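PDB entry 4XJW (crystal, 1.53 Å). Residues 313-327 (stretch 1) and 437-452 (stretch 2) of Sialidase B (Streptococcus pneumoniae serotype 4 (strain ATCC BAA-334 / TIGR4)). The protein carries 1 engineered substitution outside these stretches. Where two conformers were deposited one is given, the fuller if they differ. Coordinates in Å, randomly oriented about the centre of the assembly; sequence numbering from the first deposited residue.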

ATOM      1  N   GLY A 313      18.334  -0.764  -2.065  1.00 15.89           N
ATOM      2  CA  GLY A 313      17.251  -0.434  -1.157  1.00 16.26           C
ATOM      3  C   GLY A 313      17.853   0.057   0.151  1.00 20.92           C
ATOM      4  O   GLY A 313      19.078   0.207   0.256  1.00 19.53           O
ATOM      5  N   ASN A 314      17.006   0.300   1.148  1.00 17.20           N
ATOM      6  CA  ASN A 314      17.477   0.806   2.438  1.00 23.96           C
ATOM      7  C   ASN A 314      18.623  -0.006   3.031  1.00 24.71           C
ATOM      8  O   ASN A 314      19.577   0.560   3.578  1.00 24.13           O
ATOM      9  CB  ASN A 314      16.325   0.866   3.446  1.00 25.84           C
ATOM     10  CG  ASN A 314      16.817   0.938   4.882  1.00 31.90           C
ATOM     11  OD1 ASN A 314      16.721  -0.034   5.635  1.00 36.45           O
ATOM     12  ND2 ASN A 314      17.373   2.081   5.257  1.00 37.00           N
ATOM     13  N   ASN A 315      18.527  -1.327   2.891  1.00 21.89           N
ATOM     14  CA  ASN A 315      19.452  -2.208   3.589  0.54 25.27           C
ATOM     15  C   ASN A 315      20.869  -2.235   3.016  1.00 26.63           C
ATOM     16  O   ASN A 315      21.820  -2.471   3.762  1.00 30.72           O
ATOM     17  CB  ASN A 315      18.881  -3.622   3.690  0.54 25.81           C
ATOM     18  CG  ASN A 315      19.282  -4.493   2.524  0.54 26.78           C
ATOM     19  OD1 ASN A 315      18.969  -4.191   1.374  0.54 30.50           O
ATOM     20  ND2 ASN A 315      19.983  -5.585   2.815  0.54 28.82           N
ATOM     21  N   ASN A 316      21.023  -1.967   1.724  1.00 19.75           N
ATOM     22  CA  ASN A 316      22.353  -2.038   1.111  1.00 18.68           C
ATOM     23  C   ASN A 316      22.872  -0.725   0.520  1.00 19.26           C
ATOM     24  O   ASN A 316      23.932  -0.696  -0.106  1.00 23.14           O
ATOM     25  CB  ASN A 316      22.412  -3.166   0.076  1.00 16.73           C
ATOM     26  CG  ASN A 316      21.476  -2.935  -1.099  1.00 22.17           C
ATOM     27  OD1 ASN A 316      20.628  -2.046  -1.066  1.00 20.31           O
ATOM     28  ND2 ASN A 316      21.629  -3.736  -2.141  1.00 18.68           N
ATOM     29  N   ALA A 317      22.128   0.359   0.724  1.00 18.40           N
ATOM     30  CA  ALA A 317      22.541   1.673   0.242  1.00 16.75           C
ATOM     31  C   ALA A 317      23.776   2.140   0.999  1.00 20.98           C
ATOM     32  O   ALA A 317      23.830   2.023   2.223  1.00 19.89           O
ATOM     33  CB  ALA A 317      21.411   2.678   0.407  1.00 17.50           C
ATOM     34  N   ASN A 318      24.757   2.671   0.273  1.00 20.02           N
ATOM     35  CA  ASN A 318      25.971   3.203   0.891  1.00 20.01           C
ATOM     36  C   ASN A 318      25.642   4.398   1.780  1.00 21.95           C
ATOM     37  O   ASN A 318      25.309   5.472   1.283  1.00 22.85           O
ATOM     38  CB  ASN A 318      26.974   3.608  -0.195  1.00 18.35           C
ATOM     39  CG  ASN A 318      28.355   3.942   0.362  1.00 27.03           C
ATOM     40  OD1 ASN A 318      28.507   4.324   1.524  1.00 25.85           O
ATOM     41  ND2 ASN A 318      29.368   3.814  -0.481  1.00 27.36           N
ATOM     42  N   LYS A 319      25.765   4.209   3.091  1.00 22.38           N
ATOM     43  CA  LYS A 319      25.367   5.233   4.055  1.00 20.65           C
ATOM     44  C   LYS A 319      26.370   6.378   4.149  1.00 22.44           C
ATOM     45  O   LYS A 319      26.053   7.434   4.693  1.00 24.81           O
ATOM     46  CB  LYS A 319      25.170   4.611   5.442  1.00 19.79           C
ATOM     47  CG  LYS A 319      24.142   3.489   5.485  1.00 26.83           C
ATOM     48  CD  LYS A 319      22.783   3.974   4.999  1.00 25.20           C
ATOM     49  CE  LYS A 319      21.723   2.895   5.154  1.00 26.03           C
ATOM     50  NZ  LYS A 319      22.039   1.692   4.338  1.00 27.63           N
ATOM     51  N   ALA A 320      27.572   6.169   3.614  1.00 21.64           N
ATOM     52  CA  ALA A 320      28.655   7.145   3.762  1.00 21.69           C
ATOM     53  C   ALA A 320      29.023   7.849   2.458  1.00 27.69           C
ATOM     54  O   ALA A 320      30.154   8.327   2.294  1.00 24.47           O
ATOM     55  CB  ALA A 320      29.885   6.472   4.360  1.00 23.79           C
ATOM     56  N   ASP A 321      28.069   7.921   1.534  1.00 19.92           N
ATOM     57  CA  ASP A 321      28.306   8.547   0.244  1.00 20.38           C
ATOM     58  C   ASP A 321      27.012   9.167  -0.268  1.00 20.20           C
ATOM     59  O   ASP A 321      25.995   8.480  -0.359  1.00 21.65           O
ATOM     60  CB  ASP A 321      28.805   7.503  -0.756  1.00 20.30           C
ATOM     61  CG  ASP A 321      29.532   8.115  -1.928  1.00 24.25           C
ATOM     62  OD1 ASP A 321      29.165   9.229  -2.354  1.00 23.00           O
ATOM     63  OD2 ASP A 321      30.473   7.465  -2.433  1.00 25.79           O
ATOM     64  N   SER A 322      27.059  10.454  -0.601  1.00 18.47           N
ATOM     65  CA  SER A 322      25.884  11.181  -1.085  1.00 20.09           C
ATOM     66  C   SER A 322      25.639  10.936  -2.563  1.00 22.13           C
ATOM     67  O   SER A 322      24.531  11.148  -3.066  1.00 17.77           O
ATOM     68  CB  SER A 322      26.069  12.682  -0.866  1.00 20.01           C
ATOM     69  OG  SER A 322      27.017  13.207  -1.780  1.00 21.10           O
ATOM     70  N   GLY A 323      26.685  10.513  -3.265  1.00 20.39           N
ATOM     71  CA  GLY A 323      26.607  10.346  -4.704  1.00 19.85           C
ATOM     72  C   GLY A 323      27.001  11.591  -5.475  1.00 18.32           C
ATOM     73  O   GLY A 323      26.987  11.589  -6.705  1.00 19.09           O
ATOM     74  N   PHE A 324      27.339  12.662  -4.759  1.00 20.71           N
ATOM     75  CA  PHE A 324      27.694  13.924  -5.399  1.00 18.23           C
ATOM     76  C   PHE A 324      29.063  14.419  -4.958  1.00 19.44           C
ATOM     77  O   PHE A 324      29.457  14.227  -3.812  1.00 24.22           O
ATOM     78  CB  PHE A 324      26.691  15.021  -5.049  1.00 20.98           C
ATOM     79  CG  PHE A 324      25.287  14.728  -5.469  1.00 20.09           C
ATOM     80  CD1 PHE A 324      24.442  14.018  -4.633  1.00 17.69           C
ATOM     81  CD2 PHE A 324      24.805  15.182  -6.688  1.00 19.89           C
ATOM     82  CE1 PHE A 324      23.140  13.752  -5.007  1.00 21.27           C
ATOM     83  CE2 PHE A 324      23.505  14.914  -7.074  1.00 21.13           C
ATOM     84  CZ  PHE A 324      22.673  14.206  -6.231  1.00 16.96           C
ATOM     85  N   LYS A 325      29.765  15.076  -5.871  1.00 23.91           N
ATOM     86  CA  LYS A 325      30.985  15.789  -5.512  1.00 25.82           C
ATOM     87  C   LYS A 325      30.671  17.268  -5.319  1.00 28.20           C
ATOM     88  O   LYS A 325      30.100  17.910  -6.204  1.00 26.36           O
ATOM     89  CB  LYS A 325      32.051  15.620  -6.594  1.00 32.69           C
ATOM     90  CG  LYS A 325      33.468  15.925  -6.114  1.00 33.47           C
ATOM     91  CD  LYS A 325      34.487  15.655  -7.211  1.00 38.88           C
ATOM     92  CE  LYS A 325      35.862  15.325  -6.635  1.00 48.28           C
ATOM     93  NZ  LYS A 325      36.763  14.763  -7.685  1.00 42.77           N
ATOM     94  N   GLU A 326      31.022  17.805  -4.158  1.00 30.59           N
ATOM     95  CA  GLU A 326      30.865  19.233  -3.922  1.00 35.24           C
ATOM     96  C   GLU A 326      32.107  19.961  -4.406  1.00 37.67           C
ATOM     97  O   GLU A 326      33.225  19.618  -4.023  1.00 37.41           O
ATOM     98  CB  GLU A 326      30.620  19.526  -2.441  1.00 33.85           C
ATOM     99  CG  GLU A 326      30.539  21.012  -2.115  1.00 44.29           C
ATOM    100  CD  GLU A 326      29.947  21.281  -0.746  1.00 48.63           C
ATOM    101  OE1 GLU A 326      29.619  20.308  -0.031  1.00 50.31           O
ATOM    102  OE2 GLU A 326      29.807  22.471  -0.388  1.00 46.52           O
ATOM    103  N   ILE A 327      31.905  20.950  -5.271  1.00 38.84           N
ATOM    104  CA  ILE A 327      32.994  21.792  -5.752  1.00 39.76           C
ATOM    105  C   ILE A 327      32.567  23.247  -5.666  1.00 43.90           C
ATOM    106  O   ILE A 327      31.743  23.705  -6.462  1.00 48.03           O
ATOM    107  CB  ILE A 327      33.372  21.468  -7.206  1.00 38.91           C
ATOM    108  CG1 ILE A 327      33.771  19.997  -7.347  1.00 41.77           C
ATOM    109  CG2 ILE A 327      34.501  22.372  -7.669  1.00 44.32           C
ATOM    110  CD1 ILE A 327      33.732  19.478  -8.773  1.00 37.72           C
ATOM    111  N   LYS A 437      13.914  15.506 -11.330  1.00 15.38           N
ATOM    112  CA  LYS A 437      15.241  16.056 -11.066  1.00 17.04           C
ATOM    113  C   LYS A 437      15.700  15.607  -9.690  1.00 16.98           C
ATOM    114  O   LYS A 437      14.899  15.520  -8.760  1.00 13.53           O
ATOM    115  CB  LYS A 437      15.214  17.579 -11.128  1.00 21.00           C
ATOM    116  CG  LYS A 437      14.865  18.118 -12.495  1.00 30.95           C
ATOM    117  CD  LYS A 437      14.859  19.634 -12.509  1.00 38.31           C
ATOM    118  CE  LYS A 437      14.514  20.154 -13.890  1.00 40.02           C
ATOM    119  NZ  LYS A 437      15.350  21.331 -14.246  1.00 44.80           N
ATOM    120  N   LEU A 438      16.989  15.313  -9.550  1.00 13.21           N
ATOM    121  CA  LEU A 438      17.522  14.974  -8.234  1.00 16.78           C
ATOM    122  C   LEU A 438      17.641  16.208  -7.343  1.00 16.20           C
ATOM    123  O   LEU A 438      18.046  17.270  -7.800  1.00 18.60           O
ATOM    124  CB  LEU A 438      18.889  14.302  -8.353  1.00 14.74           C
ATOM    125  CG  LEU A 438      18.877  12.947  -9.062  1.00 13.59           C
ATOM    126  CD1 LEU A 438      20.284  12.324  -9.157  1.00 16.59           C
ATOM    127  CD2 LEU A 438      17.902  11.978  -8.409  1.00 17.39           C
ATOM    128  N   LEU A 439      17.275  16.065  -6.072  1.00 13.74           N
ATOM    129  CA  LEU A 439      17.534  17.114  -5.097  1.00 17.42           C
ATOM    130  C   LEU A 439      19.013  17.111  -4.746  1.00 17.53           C
ATOM    131  O   LEU A 439      19.668  16.072  -4.827  1.00 21.52           O
ATOM    132  CB  LEU A 439      16.686  16.924  -3.832  1.00 14.99           C
ATOM    133  CG  LEU A 439      15.179  17.209  -3.933  1.00 24.63           C
ATOM    134  CD1 LEU A 439      14.642  17.768  -2.628  1.00 19.27           C
ATOM    135  CD2 LEU A 439      14.859  18.133  -5.084  1.00 26.32           C
ATOM    136  N   PRO A 440      19.552  18.277  -4.349  1.00 18.28           N
ATOM    137  CA  PRO A 440      20.946  18.297  -3.896  1.00 19.66           C
ATOM    138  C   PRO A 440      21.111  17.515  -2.596  1.00 19.84           C
ATOM    139  O   PRO A 440      20.128  17.283  -1.890  1.00 19.38           O
ATOM    140  CB  PRO A 440      21.196  19.781  -3.633  1.00 20.43           C
ATOM    141  CG  PRO A 440      19.852  20.338  -3.299  1.00 23.98           C
ATOM    142  CD  PRO A 440      18.896  19.584  -4.176  1.00 21.16           C
ATOM    143  N   PRO A 441      22.347  17.107  -2.275  1.00 19.31           N
ATOM    144  CA  PRO A 441      22.599  16.507  -0.963  1.00 19.46           C
ATOM    145  C   PRO A 441      22.531  17.579   0.120  1.00 17.35           C
ATOM    146  O   PRO A 441      22.913  18.722  -0.138  1.00 19.68           O
ATOM    147  CB  PRO A 441      24.027  15.964  -1.094  1.00 21.15           C
ATOM    148  CG  PRO A 441      24.651  16.805  -2.145  1.00 21.98           C
ATOM    149  CD  PRO A 441      23.561  17.167  -3.108  1.00 23.93           C
ATOM    150  N   PHE A 442      22.034  17.223   1.300  1.00 16.69           N
ATOM    151  CA  PHE A 442      21.860  18.199   2.370  1.00 20.40           C
ATOM    152  C   PHE A 442      22.789  17.978   3.566  1.00 21.22           C
ATOM    153  O   PHE A 442      22.909  18.848   4.431  1.00 21.78           O
ATOM    154  CB  PHE A 442      20.405  18.219   2.837  1.00 20.55           C
ATOM    155  CG  PHE A 442      19.444  18.705   1.793  1.00 19.01           C
ATOM    156  CD1 PHE A 442      19.192  20.060   1.641  1.00 18.82           C
ATOM    157  CD2 PHE A 442      18.801  17.805   0.953  1.00 18.45           C
ATOM    158  CE1 PHE A 442      18.308  20.511   0.667  1.00 22.09           C
ATOM    159  CE2 PHE A 442      17.916  18.239  -0.010  1.00 21.37           C
ATOM    160  CZ  PHE A 442      17.674  19.599  -0.160  1.00 15.19           C
ATOM    161  N   LEU A 443      23.447  16.825   3.611  1.00 20.34           N
ATOM    162  CA  LEU A 443      24.255  16.459   4.769  1.00 21.98           C
ATOM    163  C   LEU A 443      25.721  16.190   4.421  1.00 23.02           C
ATOM    164  O   LEU A 443      26.404  15.429   5.113  1.00 26.60           O
ATOM    165  CB  LEU A 443      23.633  15.260   5.494  1.00 20.66           C
ATOM    166  CG  LEU A 443      22.246  15.510   6.092  1.00 23.85           C
ATOM    167  CD1 LEU A 443      21.635  14.244   6.646  1.00 24.75           C
ATOM    168  CD2 LEU A 443      22.301  16.577   7.161  1.00 26.05           C
ATOM    169  N   GLY A 444      26.209  16.820   3.357  1.00 20.37           N
ATOM    170  CA  GLY A 444      27.607  16.680   2.976  1.00 22.91           C
ATOM    171  C   GLY A 444      27.923  15.511   2.054  1.00 27.79           C
ATOM    172  O   GLY A 444      27.073  14.658   1.795  1.00 25.11           O
ATOM    173  N   GLU A 445      29.158  15.482   1.559  1.00 26.89           N
ATOM    174  CA  GLU A 445      29.611  14.469   0.601  1.00 26.03           C
ATOM    175  C   GLU A 445      29.585  13.031   1.120  1.00 26.88           C
ATOM    176  O   GLU A 445      29.505  12.087   0.332  1.00 29.09           O
ATOM    177  CB  GLU A 445      31.031  14.790   0.118  1.00 29.19           C
ATOM    178  CG  GLU A 445      31.106  15.694  -1.102  1.00 33.08           C
ATOM    179  CD  GLU A 445      32.539  15.993  -1.522  1.00 32.18           C
ATOM    180  OE1 GLU A 445      32.737  16.440  -2.671  1.00 34.82           O
ATOM    181  OE2 GLU A 445      33.460  15.783  -0.701  1.00 34.68           O
ATOM    182  N   LYS A 446      29.673  12.863   2.435  1.00 23.27           N
ATOM    183  CA  LYS A 446      29.852  11.539   3.024  1.00 26.38           C
ATOM    184  C   LYS A 446      28.625  11.020   3.771  1.00 19.60           C
ATOM    185  O   LYS A 446      28.744  10.333   4.783  1.00 27.57           O
ATOM    186  CB  LYS A 446      31.058  11.540   3.957  1.00 27.69           C
ATOM    187  CG  LYS A 446      32.396  11.471   3.252  1.00 37.73           C
ATOM    188  CD  LYS A 446      33.491  11.092   4.241  1.00 46.15           C
ATOM    189  CE  LYS A 446      33.829  12.256   5.154  1.00 46.82           C
ATOM    190  NZ  LYS A 446      34.521  13.341   4.397  1.00 46.45           N
ATOM    191  N   HIS A 447      27.443  11.343   3.259  1.00 26.29           N
ATOM    192  CA  HIS A 447      26.200  10.931   3.905  1.00 22.87           C
ATOM    193  C   HIS A 447      25.163  10.618   2.833  1.00 21.67           C
ATOM    194  O   HIS A 447      24.965  11.402   1.915  1.00 24.80           O
ATOM    195  CB  HIS A 447      25.692  12.054   4.814  1.00 23.82           C
ATOM    196  CG  HIS A 447      24.634  11.623   5.784  1.00 24.72           C
ATOM    197  ND1 HIS A 447      23.367  11.248   5.393  1.00 28.50           N
ATOM    198  CD2 HIS A 447      24.654  11.530   7.136  1.00 28.11           C
ATOM    199  CE1 HIS A 447      22.655  10.925   6.461  1.00 29.83           C
ATOM    200  NE2 HIS A 447      23.413  11.093   7.530  1.00 27.25           N
ATOM    201  N   ASN A 448      24.511   9.468   2.942  1.00 21.45           N
ATOM    202  CA  ASN A 448      23.474   9.103   1.980  1.00 18.84           C
ATOM    203  C   ASN A 448      22.292  10.059   2.061  1.00 22.31           C
ATOM    204  O   ASN A 448      22.211  10.873   2.980  1.00 25.27           O
ATOM    205  CB  ASN A 448      23.020   7.655   2.201  1.00 20.93           C
ATOM    206  CG  ASN A 448      22.306   7.456   3.520  1.00 20.90           C
ATOM    207  OD1 ASN A 448      22.677   8.038   4.538  1.00 24.40           O
ATOM    208  ND2 ASN A 448      21.265   6.623   3.510  1.00 19.83           N
ATOM    209  N   GLY A 449      21.383   9.972   1.095  1.00 23.18           N
ATOM    210  CA  GLY A 449      20.199  10.811   1.117  1.00 18.91           C
ATOM    211  C   GLY A 449      19.397  10.558   2.378  1.00 18.95           C
ATOM    212  O   GLY A 449      19.461   9.470   2.971  1.00 16.94           O
ATOM    213  N   THR A 450      18.661  11.574   2.817  1.00 14.80           N
ATOM    214  CA  THR A 450      17.684  11.367   3.869  1.00 15.87           C
ATOM    215  C   THR A 450      16.512  10.632   3.225  1.00 14.02           C
ATOM    216  O   THR A 450      16.452  10.513   1.998  1.00 13.87           O
ATOM    217  CB  THR A 450      17.207  12.689   4.478  1.00 13.53           C
ATOM    218  OG1 THR A 450      16.636  13.524   3.460  1.00 13.82           O
ATOM    219  CG2 THR A 450      18.380  13.428   5.145  1.00 13.59           C
ATOM    220  N   TYR A 451      15.604  10.133   4.052  1.00 13.16           N
ATOM    221  CA  TYR A 451      14.504   9.313   3.560  1.00 13.98           C
ATOM    222  C   TYR A 451      13.220  10.123   3.609  1.00 12.97           C
ATOM    223  O   TYR A 451      12.849  10.637   4.667  1.00 12.00           O
ATOM    224  CB  TYR A 451      14.368   8.056   4.412  1.00 15.76           C
ATOM    225  CG  TYR A 451      15.671   7.311   4.610  1.00 23.15           C
ATOM    226  CD1 TYR A 451      16.291   6.665   3.553  1.00 23.57           C
ATOM    227  CD2 TYR A 451      16.277   7.264   5.859  1.00 21.71           C
ATOM    228  CE1 TYR A 451      17.487   5.983   3.732  1.00 17.95           C
ATOM    229  CE2 TYR A 451      17.461   6.587   6.052  1.00 23.04           C
ATOM    230  CZ  TYR A 451      18.062   5.948   4.987  1.00 25.43           C
ATOM    231  OH  TYR A 451      19.252   5.277   5.192  1.00 31.24           O
ATOM    232  N   LEU A 452      12.541  10.239   2.467  1.00 10.96           N
ATOM    233  CA  LEU A 452      11.349  11.068   2.401  1.00 12.03           C
ATOM    234  C   LEU A 452      10.247  10.496   3.277  1.00 10.50           C
ATOM    235  O   LEU A 452      10.018   9.287   3.299  1.00 11.72           O
ATOM    236  CB  LEU A 452      10.869  11.180   0.963  1.00 12.31           C
ATOM    237  CG  LEU A 452       9.780  12.203   0.665  1.00 12.53           C
ATOM    238  CD1 LEU A 452      10.286  13.617   0.827  1.00 12.42           C
ATOM    239  CD2 LEU A 452       9.268  11.977  -0.752  1.00 12.01           C
TER

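Two stretches of sialidase B, mostly loop and turn, whose touching residues are at least 114 apart in sequence, pack along their backbones and bury 748 Å² in total. Each contributes a type I turn, N318 to D321 and G444 to H447, and the turns lie close together: CA of A320 is 4.5 Å from CA of H447, and CA of D321 is 4.4 Å from CA of K446. Main-chain hydrogen bonds tie this region at two points, N448 N to K319 O (3.1 Å) and S322 N to E445 O (3.1 Å). Between them the chains meet through CA-H...O contacts, reciprocal at A320 and K446: A320 CA to K446 O and K446 CA to A320 O are both 3.3 Å. N448 CA adds another, to D321 O (3.5 Å). Amide D321 N, buried here, finds no partner.

The side chain of E445 reaches beyond its turn to the strand beginning at F324. Its carboxylate OE1 accepts a short hydrogen bond from E326 N (2.6 Å), while its CG packs against F324 O (3.5 Å). A side chain thus supplies the acceptor for a strand amide.

Apolar packing centres on F324. P441 CD sits over one face of the ring, 3.9 Å from its centroid and 21° off the normal, a CH-pi contact; L438 CD1 approaches F324 CZ at 4.2 Å. S322 CB extends this packing, 3.9 Å from P441 CB.

At the other end, K319 folds its aliphatic chain against the second stretch, with CD 3.4 Å from N448 ND2 and CE 3.4 Å from Y451 OH. Its ammonium NZ instead bonds within its own stretch, to N314 O and A317 O (both 2.8 Å). N448 ND2 donates to Y451 OH (2.9 Å), bracing the surface that K319 covers.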